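Local coordinates for lipolytic enzyme, G-D-S-L family (Bacteroides thetaiotaomicron, PDB 7BR2), which hydrolyses ester bonds as a serine esterase of the SGNH (GDSL) family and metabolises the drug diltiazem in a gut bacterium, at residues A[41-46]-A[269-273]; A[226-231]-A[299-303]; A[371-376]-A[401-405]; A[365-369]-A[414-420]. All coordinates share one frame; numbering follows the deposited sequence.

Overall arrangement
Contacts 1 and 2 touch each other. Their centres lie about 11 Å apart, and their segments alternate along the chain. They bring helix 35-46 and the loop after helix 210-223 to the loop after strand 260-267, and to helix 296-300 with the start of strand 303-308. Contacts 3 and 4 come later in the sequence, about 14 Å apart between centres. Both use helix 344-377, and contact 3 is nested inside the loop that contact 4 closes. Contacts 1 and 3 sit on opposite sides of the chain's centre, about 36 Å apart between centres. So contacts 1 and 2 join the hydrolase part to the later strands, and contacts 3 and 4 hold the far helical end together.

Contact 1. Residues A[41-46]-A[269-273]; sequences LYYMTR and ALPYP
The Tyr-272 ring turns its edge to helix 35-46, with CE1 3.3 Å from Tyr-42 N, which lies in the ring plane. Pro-273 CD lies over the rim of one face. The guanidinium of Arg-46 has Tyr-42 CE1 over one face and a water in plane at its edge. Tyr-272 CB lies at the edge too, by NH2, guanidinium and ring being nearly upright (84°). Leu-41 CD2 packs 3.7 Å from Tyr-272 CZ. With CG trans to the backbone N (chi1 -178°), Leu-41 CD1 also meets the Pro-273 ring at CG. One backbone bond crosses the contact, from Leu-270 N to Thr-45 O (3.0 Å, 162°). The water donates to Thr-45 OG1 (2.7 Å) and Leu-270 O (2.6 Å), and accepts from Arg-46 NE. Thr-45 OG1 also donates to Leu-41 O, from the opposite face to Thr-45 N. Tyr-272 OH is hydrogen-bonded to Phe-38 O. A serine at Tyr-272 would probably open a gap beside Leu-41 and Tyr-42 and leave Phe-38 O without its hydroxyl partner. Arg-46 NH2 also bonds Met-300 O. The contact packs the end of helix 35-46 against the loop after strand 260-267, with helix 210-223 beside Tyr-42 and helix 344-377 beside Leu-270.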
loop_
_atom_site.group_PDB
_atom_site.type_symbol
_atom_site.label_atom_id
_atom_site.label_comp_id
_atom_site.label_asym_id
_atom_site.label_seq_id
_atom_site.Cartn_x
_atom_site.Cartn_y
_atom_site.Cartn_z
ATOM N N LEU A 41 1.138 5.745 -3.637
ATOM C CA LEU A 41 0.076 6.686 -3.988
ATOM C C LEU A 41 -0.060 7.787 -2.935
ATOM O O LEU A 41 -0.268 8.966 -3.262
ATOM C CB LEU A 41 -1.245 5.927 -4.145
ATOM C CG LEU A 41 -2.478 6.738 -4.550
ATOM C CD1 LEU A 41 -2.213 7.440 -5.860
ATOM C CD2 LEU A 41 -3.706 5.812 -4.674
ATOM N N TYR A 42 0.040 7.414 -1.662
ATOM C CA TYR A 42 0.041 8.430 -0.619
ATOM C C TYR A 42 1.181 9.422 -0.825
ATOM O O TYR A 42 0.977 10.640 -0.795
ATOM C CB TYR A 42 0.148 7.790 0.760
ATOM C CG TYR A 42 0.115 8.807 1.874
ATOM C CD1 TYR A 42 -1.093 9.236 2.406
ATOM C CD2 TYR A 42 1.292 9.337 2.398
ATOM C CE1 TYR A 42 -1.129 10.167 3.431
ATOM C CE2 TYR A 42 1.264 10.263 3.424
ATOM C CZ TYR A 42 0.051 10.674 3.936
ATOM O OH TYR A 42 0.005 11.593 4.951
ATOM N N TYR A 43 2.402 8.918 -1.027
ATOM C CA TYR A 43 3.517 9.856 -1.184
ATOM C C TYR A 43 3.384 10.691 -2.457
ATOM O O TYR A 43 3.802 11.851 -2.477
ATOM C CB TYR A 43 4.852 9.112 -1.209
ATOM C CG TYR A 43 5.376 8.747 0.152
ATOM C CD1 TYR A 43 4.907 7.632 0.829
ATOM C CD2 TYR A 43 6.333 9.538 0.775
ATOM C CE1 TYR A 43 5.391 7.308 2.088
ATOM C CE2 TYR A 43 6.815 9.232 2.025
ATOM C CZ TYR A 43 6.344 8.116 2.682
ATOM O OH TYR A 43 6.847 7.809 3.931
ATOM N N MET A 44 2.729 10.156 -3.495
ATOM C CA MET A 44 2.614 10.888 -4.750
ATOM C C MET A 44 1.623 12.032 -4.623
ATOM O O MET A 44 1.789 13.068 -5.275
ATOM C CB MET A 44 2.142 9.975 -5.892
ATOM C CG MET A 44 3.033 8.784 -6.279
ATOM S SD MET A 44 2.082 7.560 -7.219
ATOM C CE MET A 44 3.404 6.597 -7.987
ATOM N N THR A 45 0.581 11.860 -3.811
ATOM C CA THR A 45 -0.427 12.908 -3.717
ATOM C C THR A 45 -0.207 13.859 -2.547
ATOM O O THR A 45 -0.534 15.042 -2.658
ATOM C CB THR A 45 -1.817 12.286 -3.650
ATOM O OG1 THR A 45 -1.845 11.330 -2.583
ATOM C CG2 THR A 45 -2.107 11.585 -4.949
ATOM N N ARG A 46 0.280 13.362 -1.404
ATOM C CA ARG A 46 0.540 14.187 -0.225
ATOM C C ARG A 46 1.868 14.960 -0.315
ATOM O O ARG A 46 1.981 16.067 0.234
ATOM C CB ARG A 46 0.502 13.325 1.026
ATOM C CG ARG A 46 0.356 14.113 2.335
ATOM C CD ARG A 46 -0.971 14.852 2.420
ATOM N NE ARG A 46 -2.032 13.987 1.939
ATOM C CZ ARG A 46 -2.773 13.216 2.726
ATOM N NH1 ARG A 46 -2.537 13.189 4.026
ATOM N NH2 ARG A 46 -3.712 12.435 2.201
ATOM N N ALA A 269 -1.049 19.859 -1.136
ATOM C CA ALA A 269 -1.188 18.448 -1.426
ATOM C C ALA A 269 -2.570 18.216 -2.007
ATOM O O ALA A 269 -3.476 19.037 -1.848
ATOM C CB ALA A 269 -0.967 17.595 -0.173
ATOM N N LEU A 270 -2.716 17.093 -2.684
ATOM C CA LEU A 270 -3.984 16.634 -3.225
ATOM C C LEU A 270 -4.646 15.670 -2.248
ATOM O O LEU A 270 -3.984 15.139 -1.350
ATOM C CB LEU A 270 -3.765 15.944 -4.582
ATOM C CG LEU A 270 -3.214 16.789 -5.735
ATOM C CD1 LEU A 270 -2.965 15.922 -6.979
ATOM C CD2 LEU A 270 -4.145 17.953 -6.056
ATOM N N PRO A 271 -5.963 15.456 -2.350
ATOM C CA PRO A 271 -6.595 14.412 -1.531
ATOM C C PRO A 271 -6.121 13.025 -1.943
ATOM O O PRO A 271 -5.655 12.798 -3.063
ATOM C CB PRO A 271 -8.092 14.585 -1.809
ATOM C CG PRO A 271 -8.153 15.216 -3.163
ATOM C CD PRO A 271 -6.936 16.113 -3.244
ATOM N N TYR A 272 -6.250 12.088 -1.013
ATOM C CA TYR A 272 -5.908 10.707 -1.312
ATOM C C TYR A 272 -7.035 10.075 -2.108
ATOM O O TYR A 272 -8.184 10.082 -1.648
ATOM C CB TYR A 272 -5.664 9.902 -0.054
ATOM C CG TYR A 272 -5.082 8.551 -0.372
ATOM C CD1 TYR A 272 -3.708 8.394 -0.560
ATOM C CD2 TYR A 272 -5.905 7.436 -0.535
ATOM C CE1 TYR A 272 -3.167 7.159 -0.868
ATOM C CE2 TYR A 272 -5.371 6.197 -0.845
ATOM C CZ TYR A 272 -4.002 6.067 -1.017
ATOM O OH TYR A 272 -3.468 4.833 -1.319
ATOM N N PRO A 273 -6.770 9.570 -3.309
ATOM C CA PRO A 273 -7.831 8.974 -4.122
ATOM C C PRO A 273 -8.001 7.493 -3.836
ATOM O O PRO A 273 -7.035 6.749 -3.644
ATOM C CB PRO A 273 -7.343 9.234 -5.552
ATOM C CG PRO A 273 -5.877 9.218 -5.430
ATOM C CD PRO A 273 -5.511 9.711 -4.051
HETATM O O HOH W 1 -2.932 12.890 -0.668
#

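Contact 2. Residues A[226-231]-A[299-303]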
loop_
_atom_site.group_PDB
_atom_site.type_symbol
_atom_site.label_atom_id
_atom_site.label_comp_id
_atom_site.label_asym_id
_atom_site.label_seq_id
_atom_site.Cartn_x
_atom_site.Cartn_y
_atom_site.Cartn_z
ATOM N N PHE A 226 2.042 9.656 9.940
ATOM C CA PHE A 226 1.122 10.469 9.153
ATOM C C PHE A 226 -0.308 10.456 9.681
ATOM O O PHE A 226 -1.150 11.194 9.153
ATOM C CB PHE A 226 1.113 9.988 7.695
ATOM C CG PHE A 226 2.460 10.055 7.027
ATOM C CD1 PHE A 226 3.248 11.195 7.131
ATOM C CD2 PHE A 226 2.948 8.967 6.320
ATOM C CE1 PHE A 226 4.494 11.255 6.528
ATOM C CE2 PHE A 226 4.193 9.014 5.716
ATOM C CZ PHE A 226 4.971 10.155 5.821
ATOM N N ALA A 227 -0.617 9.618 10.671
ATOM C CA ALA A 227 -1.974 9.562 11.203
ATOM C C ALA A 227 -2.280 10.826 11.995
ATOM O O ALA A 227 -1.529 11.202 12.901
ATOM C CB ALA A 227 -2.154 8.325 12.079
ATOM N N GLY A 228 -3.379 11.480 11.653
ATOM C CA GLY A 228 -3.765 12.714 12.298
ATOM C C GLY A 228 -3.366 13.968 11.554
ATOM O O GLY A 228 -3.725 15.072 11.991
ATOM N N LYS A 229 -2.606 13.840 10.476
ATOM C CA LYS A 229 -2.203 14.992 9.692
ATOM C C LYS A 229 -3.141 15.214 8.515
ATOM O O LYS A 229 -3.479 14.284 7.773
ATOM C CB LYS A 229 -0.751 14.830 9.241
ATOM C CG LYS A 229 0.202 14.855 10.430
ATOM C CD LYS A 229 1.653 14.804 10.002
ATOM C CE LYS A 229 2.585 14.709 11.211
ATOM N NZ LYS A 229 4.002 14.401 10.815
ATOM N N ASP A 230 -3.559 16.459 8.351
ATOM C CA ASP A 230 -4.628 16.823 7.439
ATOM C C ASP A 230 -4.063 17.100 6.058
ATOM O O ASP A 230 -2.947 17.606 5.913
ATOM C CB ASP A 230 -5.331 18.090 7.936
ATOM C CG ASP A 230 -6.367 17.811 8.999
ATOM O OD1 ASP A 230 -6.778 16.652 9.151
ATOM O OD2 ASP A 230 -6.750 18.766 9.708
ATOM N N VAL A 231 -4.870 16.811 5.042
ATOM C CA VAL A 231 -4.534 17.243 3.690
ATOM C C VAL A 231 -4.398 18.758 3.654
ATOM O O VAL A 231 -3.367 19.306 3.247
ATOM C CB VAL A 231 -5.602 16.761 2.693
ATOM C CG1 VAL A 231 -5.263 17.229 1.292
ATOM C CG2 VAL A 231 -5.776 15.243 2.766
ATOM N N GLU A 299 -8.209 10.204 9.830
ATOM C CA GLU A 299 -6.810 10.318 10.227
ATOM C C GLU A 299 -5.886 10.722 9.084
ATOM O O GLU A 299 -4.856 11.366 9.335
ATOM C CB GLU A 299 -6.315 9.003 10.841
ATOM C CG GLU A 299 -6.976 8.698 12.170
ATOM C CD GLU A 299 -6.465 7.442 12.843
ATOM O OE1 GLU A 299 -5.380 6.954 12.468
ATOM O OE2 GLU A 299 -7.163 6.929 13.744
ATOM N N MET A 300 -6.234 10.388 7.839
ATOM C CA MET A 300 -5.306 10.571 6.727
ATOM C C MET A 300 -5.910 11.159 5.466
ATOM O O MET A 300 -5.157 11.419 4.526
ATOM C CB MET A 300 -4.630 9.248 6.355
ATOM C CG MET A 300 -3.664 8.753 7.385
ATOM S SD MET A 300 -2.826 7.245 6.861
ATOM C CE MET A 300 -1.998 6.834 8.400
ATOM N N ASN A 301 -7.217 11.353 5.383
ATOM C CA ASN A 301 -7.807 11.917 4.181
ATOM C C ASN A 301 -8.812 12.997 4.535
ATOM O O ASN A 301 -9.962 12.969 4.103
ATOM C CB ASN A 301 -8.444 10.844 3.307
ATOM C CG ASN A 301 -8.411 11.216 1.844
ATOM O OD1 ASN A 301 -7.720 12.158 1.454
ATOM N ND2 ASN A 301 -9.182 10.511 1.031
ATOM N N THR A 302 -8.373 13.988 5.318
ATOM C CA THR A 302 -9.209 15.124 5.706
ATOM C C THR A 302 -8.699 16.406 5.043
ATOM O O THR A 302 -7.643 16.936 5.417
ATOM C CB THR A 302 -9.245 15.267 7.226
ATOM O OG1 THR A 302 -9.931 14.141 7.784
ATOM C CG2 THR A 302 -9.976 16.535 7.624
ATOM N N GLU A 303 -9.465 16.905 4.077
ATOM C CA GLU A 303 -9.241 18.192 3.425
ATOM C C GLU A 303 -10.394 19.094 3.864
ATOM O O GLU A 303 -11.417 19.223 3.181
ATOM C CB GLU A 303 -9.178 18.027 1.886
ATOM C CG GLU A 303 -8.822 19.296 1.133
ATOM C CD GLU A 303 -8.925 19.153 -0.386
ATOM O OE1 GLU A 303 -9.419 18.112 -0.884
ATOM O OE2 GLU A 303 -8.497 20.097 -1.088
#
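Two backbone hydrogen bonds join Gly-228 and Val-231 to the opposite segment. Gly-228 N donates to Glu-299 O (2.8 Å, 149°), and Val-231 N donates to Thr-302 O (2.8 Å). The second is the more bent, at 130°, and its donor sits above the carbonyl plane. Residues 226-229 form a type II beta turn, closed by Lys-229 N to Phe-226 O. Gly-228 takes its third position, at backbone angles where a side chain would jam against the preceding carbonyl. This turn leads from helix 210-223 towards strand 232-237, which runs parallel to strand 303-308 in a mixed sheet, and the Val-231 bond lies where the two strands begin. The apolar contacts fall at both ends. Met-300 is extended beyond CG, which carries its CE to 4.0 Å from Ala-227 CB. Val-231 sets CB 3.9 Å from Glu-303 CB, crossing it at a slant. Among the polar side chains, Asp-230 and Thr-302 lie alongside, pointing the same way, with Asp-230 OD1 3.4 Å from Thr-302 CB. Thr-302 OG1 instead bonds Met-297 O. Glu-299 OE1 rests 3.5 Å from Ala-227 CB and is bonded to Tyr-218 OH of helix 210-223.

Contact 3. Residues A[371-376]-A[401-405]; sequences WCQFGF and NMWLK
Asn-401 OD1 accepts from Leu-404 N (3.1 Å), just beside the rings of Trp-371 and Phe-376. The bond is nearly straight at the hydrogen, but the N-H comes from above the carbonyl plane, 65° out of it, and not on a lone pair. Asn-401 ND2 lies 4.1 Å from Phe-376 CD1, with amide and ring planes steeply inclined.

The other contacts are apolar. Trp-403 meets Trp-371 in a T-shaped stack. The edge of its five-membered ring, led by CD1, is turned to one face of the Trp-371 six-membered ring, with centroids 4.3 Å apart and planes at 79°. Trp-403 CD1 comes within 3.3 Å of Trp-371 CZ2. The opposite face of Trp-371 carries Gly-375 CA from its own helix, where a side chain would clash with Trp-371 NE1. Trp-403 and Asn-401 are poorly ordered, so their exact positions carry some doubt.

Leu-404 CG is anti to the backbone N (chi1 -174°), which carries both methyls toward the rings. Its CD2 stands over the centre of the Phe-376 ring in a CH-pi contact, 3.5 Å from the centroid. Its CD1 touches both Phe-376 and the edge of Trp-371, 3.8 Å from Trp-371 CZ3. Val-393 of helix 388-397 packs on Phe-376, and Met-394 on Leu-404.

Asn-401 is the N-cap of helix 402-406. The contact is a capped helix start packed against the C-terminal part of the long helix 344-377 by an aromatic and leucine cluster.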
loop_
_atom_site.group_PDB
_atom_site.type_symbol
_atom_site.label_atom_id
_atom_site.label_comp_id
_atom_site.label_asym_id
_atom_site.label_seq_id
_atom_site.Cartn_x
_atom_site.Cartn_y
_atom_site.Cartn_z
ATOM N N TRP A 371 9.795 -14.591 -10.842
ATOM C CA TRP A 371 9.497 -15.970 -10.468
ATOM C C TRP A 371 10.154 -16.935 -11.446
ATOM O O TRP A 371 10.750 -17.938 -11.040
ATOM C CB TRP A 371 8.000 -16.269 -10.403
ATOM C CG TRP A 371 7.830 -17.711 -9.966
ATOM C CD1 TRP A 371 7.747 -18.173 -8.682
ATOM C CD2 TRP A 371 7.823 -18.883 -10.805
ATOM N NE1 TRP A 371 7.658 -19.537 -8.673
ATOM C CE2 TRP A 371 7.708 -20.001 -9.959
ATOM C CE3 TRP A 371 7.895 -19.091 -12.187
ATOM C CZ2 TRP A 371 7.663 -21.307 -10.447
ATOM C CZ3 TRP A 371 7.853 -20.393 -12.669
ATOM C CH2 TRP A 371 7.738 -21.480 -11.801
ATOM N N CYS A 372 10.058 -16.660 -12.748
ATOM C CA CYS A 372 10.729 -17.557 -13.686
ATOM C C CYS A 372 12.202 -17.700 -13.332
ATOM O O CYS A 372 12.750 -18.814 -13.310
ATOM C CB CYS A 372 10.552 -17.059 -15.127
ATOM S SG CYS A 372 8.848 -17.288 -15.701
ATOM N N GLN A 373 12.824 -16.597 -12.930
ATOM C CA GLN A 373 14.266 -16.634 -12.719
ATOM C C GLN A 373 14.630 -17.367 -11.434
ATOM O O GLN A 373 15.489 -18.253 -11.448
ATOM C CB GLN A 373 14.851 -15.215 -12.725
ATOM C CG GLN A 373 14.988 -14.621 -14.139
ATOM C CD GLN A 373 15.922 -15.425 -15.061
ATOM O OE1 GLN A 373 16.617 -16.332 -14.615
ATOM N NE2 GLN A 373 15.948 -15.068 -16.349
ATOM N N PHE A 374 14.016 -16.996 -10.307
ATOM C CA PHE A 374 14.431 -17.571 -9.030
ATOM C C PHE A 374 13.623 -18.802 -8.622
ATOM O O PHE A 374 14.145 -19.672 -7.911
ATOM C CB PHE A 374 14.364 -16.498 -7.939
ATOM C CG PHE A 374 15.272 -15.347 -8.205
ATOM C CD1 PHE A 374 16.614 -15.417 -7.887
ATOM C CD2 PHE A 374 14.790 -14.191 -8.811
ATOM C CE1 PHE A 374 17.458 -14.345 -8.161
ATOM C CE2 PHE A 374 15.622 -13.120 -9.083
ATOM C CZ PHE A 374 16.960 -13.197 -8.762
ATOM N N GLY A 375 12.379 -18.920 -9.070
ATOM C CA GLY A 375 11.580 -20.086 -8.782
ATOM C C GLY A 375 11.780 -21.246 -9.735
ATOM O O GLY A 375 11.280 -22.338 -9.457
ATOM N N PHE A 376 12.496 -21.053 -10.853
ATOM C CA PHE A 376 12.803 -22.180 -11.733
ATOM C C PHE A 376 14.254 -22.180 -12.224
ATOM O O PHE A 376 14.972 -23.166 -12.026
ATOM C CB PHE A 376 11.851 -22.225 -12.931
ATOM C CG PHE A 376 12.209 -23.272 -13.929
ATOM C CD1 PHE A 376 11.969 -24.614 -13.661
ATOM C CD2 PHE A 376 12.793 -22.929 -15.140
ATOM C CE1 PHE A 376 12.303 -25.593 -14.580
ATOM C CE2 PHE A 376 13.123 -23.904 -16.064
ATOM C CZ PHE A 376 12.877 -25.242 -15.783
ATOM N N ASN A 401 5.322 -29.003 -14.958
ATOM C CA ASN A 401 5.396 -27.795 -14.128
ATOM C C ASN A 401 4.305 -26.834 -14.609
ATOM O O ASN A 401 4.540 -26.004 -15.492
ATOM C CB ASN A 401 6.773 -27.141 -14.186
ATOM C CG ASN A 401 6.980 -26.083 -13.099
ATOM O OD1 ASN A 401 6.033 -25.441 -12.649
ATOM N ND2 ASN A 401 8.221 -25.927 -12.655
ATOM N N MET A 402 3.110 -26.971 -14.022
ATOM C CA MET A 402 1.965 -26.178 -14.458
ATOM C C MET A 402 2.281 -24.691 -14.401
ATOM O O MET A 402 2.029 -23.952 -15.360
ATOM C CB MET A 402 0.758 -26.467 -13.559
ATOM C CG MET A 402 -0.609 -26.411 -14.228
ATOM S SD MET A 402 -0.728 -27.424 -15.711
ATOM C CE MET A 402 -1.465 -28.904 -15.014
ATOM N N TRP A 403 2.916 -24.253 -13.317
ATOM C CA TRP A 403 3.155 -22.831 -13.126
ATOM C C TRP A 403 4.141 -22.303 -14.154
ATOM O O TRP A 403 3.945 -21.216 -14.704
ATOM C CB TRP A 403 3.661 -22.599 -11.701
ATOM C CG TRP A 403 3.564 -21.197 -11.209
ATOM C CD1 TRP A 403 4.582 -20.309 -11.042
ATOM C CD2 TRP A 403 2.370 -20.519 -10.820
ATOM N NE1 TRP A 403 4.096 -19.120 -10.564
ATOM C CE2 TRP A 403 2.738 -19.223 -10.421
ATOM C CE3 TRP A 403 1.024 -20.884 -10.771
ATOM C CZ2 TRP A 403 1.810 -18.292 -9.978
ATOM C CZ3 TRP A 403 0.105 -19.958 -10.334
ATOM C CH2 TRP A 403 0.500 -18.677 -9.943
ATOM N N LEU A 404 5.179 -23.084 -14.465
ATOM C CA LEU A 404 6.136 -22.651 -15.475
ATOM C C LEU A 404 5.498 -22.613 -16.856
ATOM O O LEU A 404 5.733 -21.675 -17.622
ATOM C CB LEU A 404 7.368 -23.563 -15.474
ATOM C CG LEU A 404 8.549 -23.177 -16.374
ATOM C CD1 LEU A 404 9.275 -21.955 -15.844
ATOM C CD2 LEU A 404 9.500 -24.334 -16.550
ATOM N N LYS A 405 4.636 -23.588 -17.169
ATOM C CA LYS A 405 3.961 -23.569 -18.460
ATOM C C LYS A 405 3.052 -22.357 -18.576
ATOM O O LYS A 405 2.914 -21.786 -19.659
ATOM C CB LYS A 405 3.128 -24.836 -18.663
ATOM C CG LYS A 405 2.577 -24.964 -20.086
ATOM C CD LYS A 405 1.722 -26.201 -20.285
ATOM C CE LYS A 405 1.699 -26.572 -21.753
ATOM N NZ LYS A 405 0.748 -27.672 -22.054
#

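Contact 4. Residues A[365-369]-A[414-420]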
loop_
_atom_site.group_PDB
_atom_site.type_symbol
_atom_site.label_atom_id
_atom_site.label_comp_id
_atom_site.label_asym_id
_atom_site.label_seq_id
_atom_site.Cartn_x
_atom_site.Cartn_y
_atom_site.Cartn_z
ATOM N N THR A 365 4.262 -7.678 -14.165
ATOM C CA THR A 365 4.862 -8.536 -15.198
ATOM C C THR A 365 6.338 -8.766 -14.902
ATOM O O THR A 365 6.858 -9.885 -15.076
ATOM C CB THR A 365 4.677 -7.965 -16.611
ATOM O OG1 THR A 365 5.569 -6.863 -16.839
ATOM C CG2 THR A 365 3.241 -7.532 -16.833
ATOM N N PHE A 366 7.015 -7.736 -14.376
ATOM C CA PHE A 366 8.401 -7.968 -13.950
ATOM C C PHE A 366 8.490 -8.975 -12.803
ATOM O O PHE A 366 9.463 -9.743 -12.719
ATOM C CB PHE A 366 9.074 -6.647 -13.557
ATOM C CG PHE A 366 9.572 -5.842 -14.733
ATOM C CD1 PHE A 366 8.719 -5.009 -15.436
ATOM C CD2 PHE A 366 10.913 -5.901 -15.111
ATOM C CE1 PHE A 366 9.176 -4.257 -16.524
ATOM C CE2 PHE A 366 11.381 -5.152 -16.196
ATOM C CZ PHE A 366 10.498 -4.329 -16.906
ATOM N N ARG A 367 7.477 -9.013 -11.932
ATOM C CA ARG A 367 7.484 -9.981 -10.829
ATOM C C ARG A 367 7.290 -11.415 -11.342
ATOM O O ARG A 367 7.864 -12.370 -10.793
ATOM C CB ARG A 367 6.389 -9.656 -9.807
ATOM C CG ARG A 367 6.529 -8.326 -9.059
ATOM C CD ARG A 367 7.965 -7.980 -8.789
ATOM N NE ARG A 367 8.541 -8.829 -7.763
ATOM C CZ ARG A 367 9.841 -9.044 -7.622
ATOM N NH1 ARG A 367 10.281 -9.838 -6.651
ATOM N NH2 ARG A 367 10.694 -8.471 -8.461
ATOM N N GLU A 368 6.460 -11.587 -12.374
ATOM C CA GLU A 368 6.322 -12.900 -13.009
ATOM C C GLU A 368 7.650 -13.339 -13.623
ATOM O O GLU A 368 8.065 -14.510 -13.511
ATOM C CB GLU A 368 5.223 -12.856 -14.078
ATOM C CG GLU A 368 3.820 -12.543 -13.551
ATOM C CD GLU A 368 3.163 -13.736 -12.873
ATOM O OE1 GLU A 368 3.558 -14.879 -13.163
ATOM O OE2 GLU A 368 2.268 -13.543 -12.026
ATOM N N TYR A 369 8.351 -12.402 -14.256
ATOM C CA TYR A 369 9.664 -12.756 -14.785
ATOM C C TYR A 369 10.602 -13.182 -13.656
ATOM O O TYR A 369 11.319 -14.184 -13.780
ATOM C CB TYR A 369 10.229 -11.587 -15.596
ATOM C CG TYR A 369 11.721 -11.637 -15.833
ATOM C CD1 TYR A 369 12.268 -12.425 -16.854
ATOM C CD2 TYR A 369 12.590 -10.866 -15.059
ATOM C CE1 TYR A 369 13.646 -12.461 -17.078
ATOM C CE2 TYR A 369 13.958 -10.893 -15.273
ATOM C CZ TYR A 369 14.487 -11.692 -16.286
ATOM O OH TYR A 369 15.852 -11.700 -16.494
ATOM N N MET A 414 9.869 -11.596 -21.814
ATOM C CA MET A 414 10.664 -10.847 -20.847
ATOM C C MET A 414 12.113 -11.301 -20.764
ATOM O O MET A 414 12.928 -10.588 -20.170
ATOM C CB MET A 414 9.997 -10.918 -19.467
ATOM C CG MET A 414 8.691 -10.151 -19.392
ATOM S SD MET A 414 8.940 -8.334 -19.468
ATOM C CE MET A 414 9.333 -8.004 -17.744
ATOM N N MET A 415 12.468 -12.441 -21.370
ATOM C CA MET A 415 13.864 -12.860 -21.390
ATOM C C MET A 415 14.741 -11.910 -22.205
ATOM O O MET A 415 15.963 -11.928 -22.037
ATOM C CB MET A 415 13.988 -14.284 -21.948
ATOM C CG MET A 415 13.708 -14.369 -23.470
ATOM S SD MET A 415 13.909 -16.013 -24.178
ATOM C CE MET A 415 15.664 -16.267 -23.962
ATOM N N PHE A 416 14.166 -11.089 -23.086
ATOM C CA PHE A 416 14.983 -10.170 -23.874
ATOM C C PHE A 416 15.272 -8.896 -23.089
ATOM O O PHE A 416 14.349 -8.188 -22.663
ATOM C CB PHE A 416 14.300 -9.809 -25.193
ATOM C CG PHE A 416 14.185 -10.955 -26.146
ATOM C CD1 PHE A 416 15.297 -11.420 -26.845
ATOM C CD2 PHE A 416 12.965 -11.596 -26.323
ATOM C CE1 PHE A 416 15.178 -12.501 -27.732
ATOM C CE2 PHE A 416 12.836 -12.681 -27.204
ATOM C CZ PHE A 416 13.937 -13.125 -27.915
ATOM N N LYS A 417 16.564 -8.580 -22.968
ATOM C CA LYS A 417 16.997 -7.346 -22.335
ATOM C C LYS A 417 16.336 -6.122 -22.953
ATOM O O LYS A 417 15.965 -5.183 -22.240
ATOM C CB LYS A 417 18.522 -7.242 -22.478
ATOM C CG LYS A 417 19.135 -5.941 -21.984
ATOM C CD LYS A 417 19.273 -5.859 -20.484
ATOM C CE LYS A 417 19.738 -4.467 -20.087
ATOM N NZ LYS A 417 19.692 -4.278 -18.610
ATOM N N GLU A 418 16.182 -6.104 -24.275
ATOM C CA GLU A 418 15.603 -4.920 -24.884
ATOM C C GLU A 418 14.146 -4.736 -24.471
ATOM O O GLU A 418 13.682 -3.602 -24.294
ATOM C CB GLU A 418 15.783 -4.965 -26.402
ATOM C CG GLU A 418 17.269 -5.043 -26.773
ATOM C CD GLU A 418 17.796 -6.456 -27.080
ATOM O OE1 GLU A 418 17.481 -7.456 -26.361
ATOM O OE2 GLU A 418 18.595 -6.543 -28.037
ATOM N N ILE A 419 13.431 -5.832 -24.251
ATOM C CA ILE A 419 12.045 -5.728 -23.818
ATOM C C ILE A 419 11.959 -5.287 -22.355
ATOM O O ILE A 419 11.132 -4.435 -22.000
ATOM C CB ILE A 419 11.320 -7.054 -24.070
ATOM C CG1 ILE A 419 11.061 -7.207 -25.572
ATOM C CG2 ILE A 419 10.009 -7.109 -23.273
ATOM C CD1 ILE A 419 10.511 -8.552 -25.961
ATOM N N ARG A 420 12.798 -5.852 -21.484
ATOM C CA ARG A 420 12.815 -5.376 -20.105
ATOM C C ARG A 420 13.127 -3.886 -20.056
ATOM O O ARG A 420 12.500 -3.135 -19.296
ATOM C CB ARG A 420 13.817 -6.182 -19.272
ATOM C CG ARG A 420 13.420 -7.642 -19.103
ATOM C CD ARG A 420 14.184 -8.356 -17.977
ATOM N NE ARG A 420 15.636 -8.341 -18.160
ATOM C CZ ARG A 420 16.316 -9.133 -18.988
ATOM N NH1 ARG A 420 15.682 -10.030 -19.750
ATOM N NH2 ARG A 420 17.637 -9.031 -19.060
#
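A Met-aromatic contact joins helix 344-377 to the turn between helices 408-414 and 417-437: Met-414 lies over one face of Phe-366. Its CE stands above the ring centre, 3.6 Å from the centroid, as a CH-pi contact. Met-414 SD is farther off, 5.0 Å from the Phe-366 centroid. Bends at chi2 and chi3 fold the Met-414 chain back to bring CE there. Met-414 CB also packs on Tyr-369 CD1 (3.8 Å). At the edge of Phe-366, CZ meets Arg-420 O at 3.3 Å. These contacts pack one side of the long helix against the end of helix 408-414 and the start of helix 417-437, for which Phe-416 is the N-cap. Arg-420 lies across Tyr-369: CD sits over the ring face, 4.0 Å from the centroid, and the guanidinium runs nearly parallel to the ring (7°) with Tyr-369 OH over its centre. Its NH1 donates to Met-414 O (2.8 Å, 160°), in the carbonyl plane, and more weakly to Met-415 O. A leucine in place of Arg-420 would probably leave the Met-414 and Met-415 carbonyls without this donor and the turn freer to move. Tyr-369 OH is bonded to Asn-386 ND2, in a loop that also touches Arg-420.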